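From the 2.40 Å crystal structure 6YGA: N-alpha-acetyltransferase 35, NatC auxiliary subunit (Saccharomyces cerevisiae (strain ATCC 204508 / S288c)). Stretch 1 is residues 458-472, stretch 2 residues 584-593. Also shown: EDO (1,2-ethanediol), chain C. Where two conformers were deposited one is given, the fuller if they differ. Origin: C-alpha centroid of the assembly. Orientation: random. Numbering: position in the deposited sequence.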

ATOM      1  N   ASP B 458       2.484 -12.004  -6.326  1.00 40.04           N
ATOM      2  CA  ASP B 458       3.294 -13.141  -5.883  1.00 43.75           C
ATOM      3  C   ASP B 458       2.825 -13.658  -4.526  1.00 39.55           C
ATOM      4  O   ASP B 458       3.626 -14.091  -3.696  1.00 41.83           O
ATOM      5  CB  ASP B 458       4.785 -12.788  -5.850  1.00 50.77           C
ATOM      6  CG  ASP B 458       5.386 -12.679  -7.238  1.00 58.79           C
ATOM      7  OD1 ASP B 458       5.257 -13.649  -8.013  1.00 63.96           O
ATOM      8  OD2 ASP B 458       5.973 -11.626  -7.563  1.00 61.02           O
ATOM      9  N   ILE B 459       1.513 -13.600  -4.299  1.00 36.57           N
ATOM     10  CA  ILE B 459       0.939 -14.147  -3.076  1.00 37.63           C
ATOM     11  C   ILE B 459       1.041 -15.666  -3.073  1.00 35.55           C
ATOM     12  O   ILE B 459       1.327 -16.281  -2.040  1.00 37.07           O
ATOM     13  CB  ILE B 459      -0.518 -13.674  -2.926  1.00 42.88           C
ATOM     14  CG1 ILE B 459      -0.570 -12.157  -2.728  1.00 45.75           C
ATOM     15  CG2 ILE B 459      -1.199 -14.390  -1.774  1.00 45.26           C
ATOM     16  CD1 ILE B 459       0.174 -11.678  -1.500  1.00 47.64           C
ATOM     17  N   TYR B 460       0.834 -16.295  -4.226  1.00 32.95           N
ATOM     18  CA  TYR B 460       0.750 -17.746  -4.308  1.00 32.37           C
ATOM     19  C   TYR B 460       2.118 -18.359  -4.578  1.00 32.83           C
ATOM     20  O   TYR B 460       2.872 -17.885  -5.433  1.00 31.48           O
ATOM     21  CB  TYR B 460      -0.222 -18.164  -5.413  1.00 30.45           C
ATOM     22  CG  TYR B 460      -1.537 -17.418  -5.400  1.00 32.91           C
ATOM     23  CD1 TYR B 460      -2.247 -17.235  -4.217  1.00 35.77           C
ATOM     24  CD2 TYR B 460      -2.063 -16.888  -6.572  1.00 34.07           C
ATOM     25  CE1 TYR B 460      -3.449 -16.549  -4.206  1.00 36.82           C
ATOM     26  CE2 TYR B 460      -3.260 -16.202  -6.571  1.00 33.87           C
ATOM     27  CZ  TYR B 460      -3.949 -16.034  -5.388  1.00 36.21           C
ATOM     28  OH  TYR B 460      -5.142 -15.350  -5.395  1.00 34.90           O
ATOM     29  N   LYS B 461       2.427 -19.424  -3.853  1.00 34.16           N
ATOM     30  CA  LYS B 461       3.652 -20.158  -4.108  1.00 37.57           C
ATOM     31  C   LYS B 461       3.451 -21.105  -5.288  1.00 38.55           C
ATOM     32  O   LYS B 461       2.317 -21.433  -5.643  1.00 37.41           O
ATOM     33  CB  LYS B 461       4.080 -20.924  -2.860  1.00 41.03           C
ATOM     34  CG  LYS B 461       4.624 -20.030  -1.752  1.00 43.76           C
ATOM     35  CD  LYS B 461       5.077 -20.846  -0.551  1.00 49.08           C
ATOM     36  CE  LYS B 461       6.234 -21.765  -0.910  1.00 51.94           C
ATOM     37  NZ  LYS B 461       7.400 -21.007  -1.444  1.00 53.30           N
ATOM     38  N   PRO B 462       4.541 -21.539  -5.933  1.00 39.73           N
ATOM     39  CA  PRO B 462       4.391 -22.414  -7.109  1.00 39.21           C
ATOM     40  C   PRO B 462       3.528 -23.647  -6.880  1.00 41.70           C
ATOM     41  O   PRO B 462       2.800 -24.050  -7.796  1.00 40.14           O
ATOM     42  CB  PRO B 462       5.842 -22.788  -7.437  1.00 39.42           C
ATOM     43  CG  PRO B 462       6.621 -21.598  -7.004  1.00 40.06           C
ATOM     44  CD  PRO B 462       5.939 -21.097  -5.756  1.00 37.94           C
ATOM     45  N   PHE B 463       3.576 -24.260  -5.694  1.00 41.82           N
ATOM     46  CA  PHE B 463       2.767 -25.456  -5.482  1.00 40.99           C
ATOM     47  C   PHE B 463       1.281 -25.135  -5.386  1.00 39.19           C
ATOM     48  O   PHE B 463       0.453 -26.028  -5.591  1.00 40.22           O
ATOM     49  CB  PHE B 463       3.242 -26.219  -4.237  1.00 44.15           C
ATOM     50  CG  PHE B 463       2.826 -25.604  -2.924  1.00 46.89           C
ATOM     51  CD1 PHE B 463       1.585 -25.882  -2.366  1.00 47.03           C
ATOM     52  CD2 PHE B 463       3.699 -24.791  -2.221  1.00 47.85           C
ATOM     53  CE1 PHE B 463       1.214 -25.333  -1.152  1.00 48.39           C
ATOM     54  CE2 PHE B 463       3.334 -24.241  -1.005  1.00 46.54           C
ATOM     55  CZ  PHE B 463       2.092 -24.511  -0.471  1.00 46.27           C
ATOM     56  N   GLU B 464       0.930 -23.888  -5.081  1.00 37.45           N
ATOM     57  CA  GLU B 464      -0.458 -23.448  -5.042  1.00 35.92           C
ATOM     58  C   GLU B 464      -0.994 -23.054  -6.412  1.00 36.15           C
ATOM     59  O   GLU B 464      -2.171 -22.697  -6.514  1.00 35.48           O
ATOM     60  CB  GLU B 464      -0.607 -22.260  -4.088  1.00 35.06           C
ATOM     61  CG  GLU B 464      -0.292 -22.562  -2.634  1.00 40.18           C
ATOM     62  CD  GLU B 464      -0.430 -21.339  -1.740  1.00 43.72           C
ATOM     63  OE1 GLU B 464       0.347 -20.376  -1.915  1.00 44.75           O
ATOM     64  OE2 GLU B 464      -1.323 -21.338  -0.867  1.00 44.33           O
ATOM     65  N   ALA B 465      -0.166 -23.107  -7.459  1.00 36.42           N
ATOM     66  CA  ALA B 465      -0.577 -22.569  -8.753  1.00 36.93           C
ATOM     67  C   ALA B 465      -1.763 -23.332  -9.327  1.00 35.44           C
ATOM     68  O   ALA B 465      -2.668 -22.730  -9.916  1.00 34.52           O
ATOM     69  CB  ALA B 465       0.597 -22.588  -9.733  1.00 36.73           C
ATOM     70  N   TYR B 466      -1.775 -24.657  -9.172  1.00 34.50           N
ATOM     71  CA  TYR B 466      -2.897 -25.438  -9.681  1.00 35.04           C
ATOM     72  C   TYR B 466      -4.196 -25.072  -8.973  1.00 38.76           C
ATOM     73  O   TYR B 466      -5.236 -24.916  -9.621  1.00 40.04           O
ATOM     74  CB  TYR B 466      -2.622 -26.933  -9.532  1.00 37.46           C
ATOM     75  CG  TYR B 466      -3.893 -27.741  -9.443  1.00 39.73           C
ATOM     76  CD1 TYR B 466      -4.651 -28.001 -10.575  1.00 42.45           C
ATOM     77  CD2 TYR B 466      -4.346 -28.225  -8.223  1.00 40.95           C
ATOM     78  CE1 TYR B 466      -5.822 -28.729 -10.498  1.00 45.58           C
ATOM     79  CE2 TYR B 466      -5.514 -28.952  -8.132  1.00 44.54           C
ATOM     80  CZ  TYR B 466      -6.247 -29.203  -9.272  1.00 46.24           C
ATOM     81  OH  TYR B 466      -7.410 -29.930  -9.180  1.00 48.15           O
ATOM     82  N   SER B 467      -4.161 -24.942  -7.645  1.00 41.13           N
ATOM     83  CA  SER B 467      -5.391 -24.697  -6.897  1.00 39.39           C
ATOM     84  C   SER B 467      -6.066 -23.411  -7.354  1.00 39.08           C
ATOM     85  O   SER B 467      -7.276 -23.389  -7.608  1.00 39.11           O
ATOM     86  CB  SER B 467      -5.097 -24.647  -5.398  1.00 39.74           C
ATOM     87  OG  SER B 467      -4.794 -25.935  -4.899  1.00 45.61           O
HETATM   88  N   MSE B 468      -5.298 -22.332  -7.478  1.00 37.10           N
HETATM   89  CA  MSE B 468      -5.852 -21.033  -7.849  0.54 38.30           C
HETATM   90  C   MSE B 468      -6.272 -20.975  -9.318  1.00 37.33           C
HETATM   91  O   MSE B 468      -7.361 -20.503  -9.642  1.00 35.46           O
HETATM   92  CB  MSE B 468      -4.845 -19.925  -7.556  0.54 40.89           C
HETATM   93  CG  MSE B 468      -4.496 -19.782  -6.081  0.54 43.44           C
HETATM   94 SE   MSE B 468      -6.080 -19.642  -4.944  0.54 47.91          SE
HETATM   95  CE  MSE B 468      -6.948 -18.120  -5.799  0.54 46.09           C
ATOM     96  N   PHE B 469      -5.407 -21.460 -10.210  1.00 36.40           N
ATOM     97  CA  PHE B 469      -5.734 -21.416 -11.630  1.00 35.59           C
ATOM     98  C   PHE B 469      -6.937 -22.294 -11.949  1.00 37.14           C
ATOM     99  O   PHE B 469      -7.778 -21.920 -12.773  1.00 37.61           O
ATOM    100  CB  PHE B 469      -4.521 -21.819 -12.466  1.00 34.67           C
ATOM    101  CG  PHE B 469      -3.573 -20.687 -12.734  1.00 34.08           C
ATOM    102  CD1 PHE B 469      -4.044 -19.450 -13.147  1.00 31.87           C
ATOM    103  CD2 PHE B 469      -2.211 -20.852 -12.551  1.00 35.46           C
ATOM    104  CE1 PHE B 469      -3.171 -18.404 -13.390  1.00 33.07           C
ATOM    105  CE2 PHE B 469      -1.334 -19.815 -12.794  1.00 35.88           C
ATOM    106  CZ  PHE B 469      -1.814 -18.588 -13.210  1.00 34.83           C
ATOM    107  N   TRP B 470      -7.053 -23.454 -11.302  1.00 35.89           N
ATOM    108  CA  TRP B 470      -8.218 -24.289 -11.565  1.00 36.40           C
ATOM    109  C   TRP B 470      -9.469 -23.698 -10.932  1.00 37.52           C
ATOM    110  O   TRP B 470     -10.566 -23.816 -11.490  1.00 37.72           O
ATOM    111  CB  TRP B 470      -7.997 -25.714 -11.069  1.00 39.04           C
ATOM    112  CG  TRP B 470      -9.190 -26.573 -11.340  1.00 42.27           C
ATOM    113  CD1 TRP B 470      -9.505 -27.189 -12.515  1.00 43.83           C
ATOM    114  CD2 TRP B 470     -10.249 -26.886 -10.426  1.00 44.73           C
ATOM    115  NE1 TRP B 470     -10.689 -27.872 -12.388  1.00 46.88           N
ATOM    116  CE2 TRP B 470     -11.165 -27.703 -11.114  1.00 45.81           C
ATOM    117  CE3 TRP B 470     -10.506 -26.556  -9.093  1.00 46.33           C
ATOM    118  CZ2 TRP B 470     -12.318 -28.200 -10.513  1.00 48.42           C
ATOM    119  CZ3 TRP B 470     -11.652 -27.048  -8.498  1.00 46.88           C
ATOM    120  CH2 TRP B 470     -12.543 -27.862  -9.208  1.00 48.70           C
ATOM    121  N   TYR B 471      -9.327 -23.064  -9.766  1.00 36.52           N
ATOM    122  CA  TYR B 471     -10.477 -22.415  -9.150  1.00 34.29           C
ATOM    123  C   TYR B 471     -10.981 -21.267 -10.014  1.00 31.93           C
ATOM    124  O   TYR B 471     -12.193 -21.065 -10.140  1.00 36.30           O
ATOM    125  CB  TYR B 471     -10.123 -21.928  -7.745  1.00 33.61           C
ATOM    126  CG  TYR B 471     -11.255 -21.212  -7.046  1.00 32.70           C
ATOM    127  CD1 TYR B 471     -12.435 -21.874  -6.737  1.00 33.52           C
ATOM    128  CD2 TYR B 471     -11.143 -19.875  -6.694  1.00 32.36           C
ATOM    129  CE1 TYR B 471     -13.472 -21.224  -6.103  1.00 33.87           C
ATOM    130  CE2 TYR B 471     -12.171 -19.216  -6.055  1.00 32.78           C
ATOM    131  CZ  TYR B 471     -13.334 -19.894  -5.763  1.00 34.73           C
ATOM    132  OH  TYR B 471     -14.361 -19.239  -5.126  1.00 35.47           O
ATOM    133  N   VAL B 472     -10.068 -20.517 -10.636  1.00 29.86           N
ATOM    134  CA  VAL B 472     -10.489 -19.414 -11.495  1.00 31.05           C
ATOM    135  C   VAL B 472     -11.086 -19.948 -12.790  1.00 31.67           C
ATOM    136  O   VAL B 472     -12.054 -19.391 -13.319  1.00 31.07           O
ATOM    137  CB  VAL B 472      -9.314 -18.454 -11.751  1.00 30.20           C
ATOM    138  CG1 VAL B 472      -9.719 -17.358 -12.728  1.00 26.72           C
ATOM    139  CG2 VAL B 472      -8.860 -17.844 -10.442  1.00 28.06           C
ATOM    140  N   ILE B 584      -3.975 -25.860   5.382  1.00 39.44           N
ATOM    141  CA  ILE B 584      -3.344 -24.853   4.537  1.00 40.06           C
ATOM    142  C   ILE B 584      -4.206 -24.562   3.317  1.00 38.19           C
ATOM    143  O   ILE B 584      -4.339 -23.406   2.895  1.00 39.55           O
ATOM    144  CB  ILE B 584      -1.925 -25.305   4.145  1.00 42.58           C
ATOM    145  CG1 ILE B 584      -1.023 -25.345   5.379  1.00 44.56           C
ATOM    146  CG2 ILE B 584      -1.330 -24.384   3.094  1.00 41.09           C
ATOM    147  CD1 ILE B 584       0.324 -25.963   5.119  1.00 47.28           C
ATOM    148  N   HIS B 585      -4.817 -25.599   2.737  1.00 37.64           N
ATOM    149  CA  HIS B 585      -5.723 -25.389   1.613  1.00 37.10           C
ATOM    150  C   HIS B 585      -6.931 -24.552   2.018  1.00 37.67           C
ATOM    151  O   HIS B 585      -7.342 -23.650   1.280  1.00 40.82           O
ATOM    152  CB  HIS B 585      -6.182 -26.729   1.044  1.00 39.99           C
ATOM    153  CG  HIS B 585      -7.323 -26.610   0.083  1.00 42.48           C
ATOM    154  ND1 HIS B 585      -7.141 -26.398  -1.266  1.00 43.60           N
ATOM    155  CD2 HIS B 585      -8.662 -26.642   0.282  1.00 43.48           C
ATOM    156  CE1 HIS B 585      -8.319 -26.320  -1.860  1.00 42.68           C
ATOM    157  NE2 HIS B 585      -9.258 -26.462  -0.942  1.00 43.86           N
ATOM    158  N   ASN B 586      -7.521 -24.839   3.182  1.00 36.01           N
ATOM    159  CA  ASN B 586      -8.713 -24.104   3.598  1.00 40.27           C
ATOM    160  C   ASN B 586      -8.388 -22.650   3.902  1.00 41.65           C
ATOM    161  O   ASN B 586      -9.194 -21.755   3.621  1.00 43.58           O
ATOM    162  CB  ASN B 586      -9.351 -24.769   4.816  1.00 41.64           C
ATOM    163  CG  ASN B 586      -9.941 -26.122   4.494  1.00 43.63           C
ATOM    164  OD1 ASN B 586     -10.217 -26.431   3.335  1.00 42.62           O
ATOM    165  ND2 ASN B 586     -10.143 -26.938   5.521  1.00 45.97           N
ATOM    166  N   LEU B 587      -7.215 -22.395   4.485  1.00 41.91           N
ATOM    167  CA  LEU B 587      -6.810 -21.024   4.772  1.00 39.56           C
ATOM    168  C   LEU B 587      -6.681 -20.206   3.493  1.00 38.76           C
ATOM    169  O   LEU B 587      -7.047 -19.025   3.463  1.00 37.27           O
ATOM    170  CB  LEU B 587      -5.490 -21.026   5.539  1.00 37.70           C
ATOM    171  CG  LEU B 587      -4.893 -19.656   5.865  1.00 40.54           C
ATOM    172  CD1 LEU B 587      -5.767 -18.917   6.870  1.00 39.73           C
ATOM    173  CD2 LEU B 587      -3.465 -19.788   6.378  1.00 41.95           C
ATOM    174  N   ARG B 588      -6.154 -20.815   2.426  1.00 36.50           N
ATOM    175  CA  ARG B 588      -5.959 -20.081   1.178  1.00 36.23           C
ATOM    176  C   ARG B 588      -7.293 -19.656   0.579  1.00 39.34           C
ATOM    177  O   ARG B 588      -7.413 -18.554   0.029  1.00 40.94           O
ATOM    178  CB  ARG B 588      -5.159 -20.936   0.189  1.00 33.51           C
ATOM    179  CG  ARG B 588      -5.185 -20.438  -1.253  1.00 34.98           C
ATOM    180  CD  ARG B 588      -4.542 -19.072  -1.386  1.00 37.18           C
ATOM    181  NE  ARG B 588      -3.118 -19.108  -1.073  1.00 40.12           N
ATOM    182  CZ  ARG B 588      -2.433 -18.068  -0.609  1.00 38.48           C
ATOM    183  NH1 ARG B 588      -3.048 -16.912  -0.397  1.00 33.71           N
ATOM    184  NH2 ARG B 588      -1.137 -18.186  -0.352  1.00 41.38           N
ATOM    185  N   PHE B 589      -8.312 -20.507   0.696  1.00 40.04           N
ATOM    186  CA  PHE B 589      -9.621 -20.260   0.111  1.00 38.57           C
ATOM    187  C   PHE B 589     -10.629 -19.721   1.119  1.00 38.87           C
ATOM    188  O   PHE B 589     -11.826 -19.659   0.816  1.00 39.09           O
ATOM    189  CB  PHE B 589     -10.142 -21.542  -0.539  1.00 37.75           C
ATOM    190  CG  PHE B 589      -9.364 -21.956  -1.757  1.00 37.02           C
ATOM    191  CD1 PHE B 589      -8.241 -22.762  -1.644  1.00 37.57           C
ATOM    192  CD2 PHE B 589      -9.747 -21.521  -3.015  1.00 35.45           C
ATOM    193  CE1 PHE B 589      -7.523 -23.135  -2.766  1.00 37.55           C
ATOM    194  CE2 PHE B 589      -9.036 -21.889  -4.141  1.00 35.30           C
ATOM    195  CZ  PHE B 589      -7.921 -22.698  -4.017  1.00 37.17           C
ATOM    196  N   LYS B 590     -10.169 -19.330   2.306  1.00 38.64           N
ATOM    197  CA  LYS B 590     -11.043 -18.689   3.286  1.00 42.31           C
ATOM    198  C   LYS B 590     -11.845 -17.511   2.733  1.00 42.28           C
ATOM    199  O   LYS B 590     -13.027 -17.394   3.095  1.00 44.13           O
ATOM    200  CB  LYS B 590     -10.202 -18.258   4.498  1.00 44.92           C
ATOM    201  CG  LYS B 590     -10.983 -17.649   5.658  1.00 48.65           C
ATOM    202  CD  LYS B 590     -10.039 -17.347   6.816  1.00 54.56           C
ATOM    203  CE  LYS B 590     -10.778 -16.862   8.049  1.00 62.84           C
ATOM    204  NZ  LYS B 590     -11.402 -15.523   7.851  1.00 67.26           N
ATOM    205  N   PRO B 591     -11.306 -16.625   1.881  1.00 42.72           N
ATOM    206  CA  PRO B 591     -12.140 -15.512   1.385  1.00 45.04           C
ATOM    207  C   PRO B 591     -13.385 -15.946   0.626  1.00 44.89           C
ATOM    208  O   PRO B 591     -14.353 -15.178   0.563  1.00 48.34           O
ATOM    209  CB  PRO B 591     -11.184 -14.737   0.470  1.00 44.51           C
ATOM    210  CG  PRO B 591      -9.846 -15.029   0.997  1.00 43.39           C
ATOM    211  CD  PRO B 591      -9.899 -16.454   1.468  1.00 42.26           C
ATOM    212  N   PHE B 592     -13.394 -17.137   0.038  1.00 43.72           N
ATOM    213  CA  PHE B 592     -14.533 -17.598  -0.743  1.00 43.90           C
ATOM    214  C   PHE B 592     -15.417 -18.560   0.038  1.00 48.58           C
ATOM    215  O   PHE B 592     -16.341 -19.144  -0.534  1.00 51.70           O
ATOM    216  CB  PHE B 592     -14.049 -18.263  -2.035  1.00 40.08           C
ATOM    217  CG  PHE B 592     -12.854 -17.587  -2.660  1.00 37.45           C
ATOM    218  CD1 PHE B 592     -13.011 -16.475  -3.475  1.00 34.21           C
ATOM    219  CD2 PHE B 592     -11.572 -18.069  -2.438  1.00 39.57           C
ATOM    220  CE1 PHE B 592     -11.911 -15.857  -4.053  1.00 35.39           C
ATOM    221  CE2 PHE B 592     -10.468 -17.455  -3.012  1.00 37.24           C
ATOM    222  CZ  PHE B 592     -10.639 -16.349  -3.820  1.00 34.85           C
ATOM    223  N   ASN B 593     -15.164 -18.725   1.336  1.00 50.53           N
ATOM    224  CA  ASN B 593     -15.799 -19.807   2.079  1.00 54.37           C
ATOM    225  C   ASN B 593     -17.269 -19.522   2.364  1.00 53.33           C
ATOM    226  O   ASN B 593     -18.078 -20.453   2.427  1.00 51.33           O
ATOM    227  CB  ASN B 593     -15.036 -20.054   3.380  1.00 58.81           C
ATOM    228  CG  ASN B 593     -15.434 -21.345   4.048  1.00 66.88           C
ATOM    229  OD1 ASN B 593     -15.862 -22.295   3.390  1.00 68.85           O
ATOM    230  ND2 ASN B 593     -15.303 -21.387   5.368  1.00 70.66           N
TER
HETATM  231  C1  EDO C 823      -6.298 -15.523   0.243  1.00 68.72           C
HETATM  232  O1  EDO C 823      -5.616 -15.930  -0.948  1.00 66.40           O
HETATM  233  C2  EDO C 823      -6.072 -14.036   0.495  1.00 70.16           C
HETATM  234  O2  EDO C 823      -4.686 -13.788   0.755  1.00 70.04           O
HETATM  235  O   HOH W   1      -4.586 -25.698  -2.071  1.00 43.96           O

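The polar centre of this contact is the pair Arg588 and Glu464, whose side chains both leave their backbones toward the opposite stretch. The donor NE of Arg588 lies 2.9 Å from OE2 of Glu464, with an N-H...O angle of 157°, and NH2 of Arg588 lies 3.1 Å from OE1 of Glu464 at 147°. These two hydrogen bonds make a two-pronged salt bridge, with a third, weak hydrogen bond from NH2 of Arg588 to OE2 of Glu464 at 3.2 Å and 137°. OE2 sits near the guanidinium plane, as expected when the N-H bonds point at the carboxylate.

Glu464 OE1 has a second donor from its own stretch. The backbone N of Lys461 reaches OE1 of Glu464 at 3.0 Å and a nearly straight 170°, so one carboxylate joins the backbone at Lys461 to Arg588. A backbone bond runs in the reverse sense, from N of Glu464 to O of Lys461 at 2.9 Å.

The remaining guanidinium nitrogen is satisfied as well. NH1 of Arg588 donates to O1 of the 1,2-ethanediol, 2.8 Å away at 156°; this molecule probably comes from the crystallisation liquor. NH1 and NH2 have further hydrogen bonds elsewhere in the structure. Above one guanidinium face lies the edge of Tyr460, its CD1 3.7 Å from CZ of Arg588. Since CZ is near the tyrosine ring plane, this is not a parallel stack. The hydroxyl of Tyr460 is bonded elsewhere in the structure.

Ser467 and His585 are bridged by a water. OG of Ser467 and ND1 of His585 are 4.3 Å apart, too far for a direct hydrogen bond, but water 1 lies 2.8 Å from OG of Ser467 and 2.8 Å from ND1 of His585. The geometry leaves the direction of both bonds open.

Beyond this bridge the contact becomes apolar and aromatic. CZ of Phe589 is 3.7 Å from both CB of Ser467 and SE of Met468, a selenomethionine; the selenium lies 4.2 Å from the ring centroid, obliquely, 36° off the normal. Phe589 turns its edge to a face of Tyr471, with centroids 5.4 Å apart and planes at 85°. Tyr471 in turn presents its edge to the face of Phe592, centroids 4.8 Å apart and planes inclined at 54°. Although OH of Tyr471 comes within 3.3 Å of CB of Phe592, that carbon offers no acceptor, so the approach is a close contact and not a hydrogen bond donated by the hydroxyl.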